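Local structure of uncharacterized protein HtdX (Mycobacterium tuberculosis, 4OOB) at residues H192-F195 against T196-A199. The protein catalyses the reversible hydration of trans-2-enoyl-CoA to (3R)-3-hydroxyacyl-CoA, accepting many chain lengths with a preference for C8 to C12 substrates. Numbering follows the deposited sequence.
Sequences HGMF and TAAA
Gly193 and Ala197 open a short run of i to i+4 bonds that makes residues 193-199 a compact, largely buried helix: Ala197 N reaches Gly193 O at 3.0 Å, in the carbonyl plane. The next bond is less regular, since Ala198 N meets Met194 O at 3.2 Å from well above the plane of that carbonyl, 50° out of it. Ala198 N also makes a weak i to i+3 bond to Phe195 O, the acceptor shared with Ala199 N, which lies 2.8 Å from Phe195 O on a nearly straight path (N-H...O 166°). His192 occupies the N-cap. This helix belongs to the MaoC-like hotdog domain, where it packs against helix 158-167 and strand 152-156; Tyr214 OH, from strand 212-218, is hydrogen-bonded to Ala197 O. With CG anti to the backbone N (chi1 173°), the Phe195 ring is carried along the helix toward the following turn, and its CE2 rests 3.9 Å from Ala199 CB in an oblique approach. The Phe195 side chain also touches Lys160 and Ile161 of helix 158-167. Met194 takes another course: chi1 sets CG beside the backbone N and the bend at chi2 brings SD to 4.0 Å from Ala197 CB, while the further bend at chi3 places only CE. Thr196 places its methyl CG2 3.4 Å from Gly193 O, one turn back. The small methyl of Ala198 lies 3.5 Å from Met194 O.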
ATOM      1  N   HIS A 192       1.227  -6.052   5.653  1.00 12.33           N
ATOM      2  CA  HIS A 192       0.400  -5.033   4.959  1.00 12.18           C
ATOM      3  C   HIS A 192       0.806  -4.942   3.490  1.00 11.61           C
ATOM      4  O   HIS A 192       1.991  -5.066   3.155  1.00 11.39           O
ATOM      5  CB  HIS A 192       0.588  -3.641   5.534  1.00 12.73           C
ATOM      6  CG  HIS A 192       0.576  -3.575   7.016  1.00 13.61           C
ATOM      7  ND1 HIS A 192      -0.257  -2.721   7.712  1.00 14.96           N
ATOM      8  CD2 HIS A 192       1.326  -4.203   7.944  1.00 14.42           C
ATOM      9  CE1 HIS A 192      -0.050  -2.861   9.010  1.00 14.62           C
ATOM     10  NE2 HIS A 192       0.896  -3.765   9.179  1.00 15.16           N
ATOM     11  N   GLY A 193      -0.178  -4.728   2.601  1.00 11.42           N
ATOM     12  CA  GLY A 193       0.111  -4.559   1.199  1.00 11.40           C
ATOM     13  C   GLY A 193       1.042  -3.406   0.979  1.00 11.64           C
ATOM     14  O   GLY A 193       1.968  -3.518   0.176  1.00 12.10           O
ATOM     15  N   MET A 194       0.848  -2.298   1.711  1.00 11.49           N
ATOM     16  CA  MET A 194       1.646  -1.116   1.423  1.00 12.07           C
ATOM     17  C   MET A 194       3.042  -1.203   2.063  1.00 12.82           C
ATOM     18  O   MET A 194       3.899  -0.389   1.758  1.00 12.70           O
ATOM     19  CB  MET A 194       0.906   0.179   1.847  1.00 12.05           C
ATOM     20  CG  MET A 194      -0.330   0.458   1.008  1.00 12.14           C
ATOM     21  SD  MET A 194       0.069   0.685  -0.727  1.00 12.80           S
ATOM     22  CE  MET A 194       1.043   2.187  -0.617  1.00 12.82           C
ATOM     23  N   PHE A 195       3.277  -2.149   2.986  1.00 13.51           N
ATOM     24  CA  PHE A 195       4.663  -2.393   3.393  1.00 13.63           C
ATOM     25  C   PHE A 195       5.448  -2.849   2.188  1.00 14.44           C
ATOM     26  O   PHE A 195       6.495  -2.316   1.858  1.00 15.17           O
ATOM     27  CB  PHE A 195       4.833  -3.445   4.475  1.00 13.81           C
ATOM     28  CG  PHE A 195       6.290  -3.772   4.713  1.00 14.22           C
ATOM     29  CD1 PHE A 195       7.091  -2.925   5.478  1.00 14.76           C
ATOM     30  CD2 PHE A 195       6.891  -4.856   4.070  1.00 14.13           C
ATOM     31  CE1 PHE A 195       8.480  -3.180   5.652  1.00 15.18           C
ATOM     32  CE2 PHE A 195       8.264  -5.119   4.235  1.00 14.68           C
ATOM     33  CZ  PHE A 195       9.052  -4.286   5.050  1.00 14.57           C
ATOM     34  N   THR A 196       4.920  -3.869   1.548  1.00 15.45           N
ATOM     35  CA  THR A 196       5.582  -4.519   0.451  1.00 16.17           C
ATOM     36  C   THR A 196       5.640  -3.548  -0.743  1.00 15.66           C
ATOM     37  O   THR A 196       6.656  -3.480  -1.429  1.00 15.49           O
ATOM     38  CB  THR A 196       4.891  -5.883   0.217  1.00 17.34           C
ATOM     39  OG1 THR A 196       5.866  -6.938   0.192  1.00 21.64           O
ATOM     40  CG2 THR A 196       4.138  -5.939  -0.949  1.00 16.64           C
ATOM     41  N   ALA A 197       4.601  -2.729  -0.944  1.00 14.47           N
ATOM     42  CA  ALA A 197       4.620  -1.810  -2.083  1.00 13.95           C
ATOM     43  C   ALA A 197       5.715  -0.798  -1.906  1.00 13.42           C
ATOM     44  O   ALA A 197       6.268  -0.336  -2.896  1.00 13.03           O
ATOM     45  CB  ALA A 197       3.314  -1.101  -2.267  1.00 13.47           C
ATOM     46  N   ALA A 198       6.003  -0.436  -0.653  1.00 12.59           N
ATOM     47  CA  ALA A 198       7.046   0.501  -0.400  1.00 12.55           C
ATOM     48  C   ALA A 198       8.382  -0.229  -0.509  1.00 13.07           C
ATOM     49  O   ALA A 198       9.250   0.237  -1.236  1.00 13.01           O
ATOM     50  CB  ALA A 198       6.899   1.131   0.958  1.00 12.78           C
ATOM     51  N   ALA A 199       8.527  -1.376   0.177  1.00 13.03           N
ATOM     52  CA  ALA A 199       9.834  -2.096   0.257  1.00 13.31           C
ATOM     53  C   ALA A 199      10.461  -2.427  -1.123  1.00 13.78           C
ATOM     54  O   ALA A 199      11.666  -2.356  -1.297  1.00 14.29           O
ATOM     55  CB  ALA A 199       9.664  -3.349   1.073  1.00 13.04           C
TER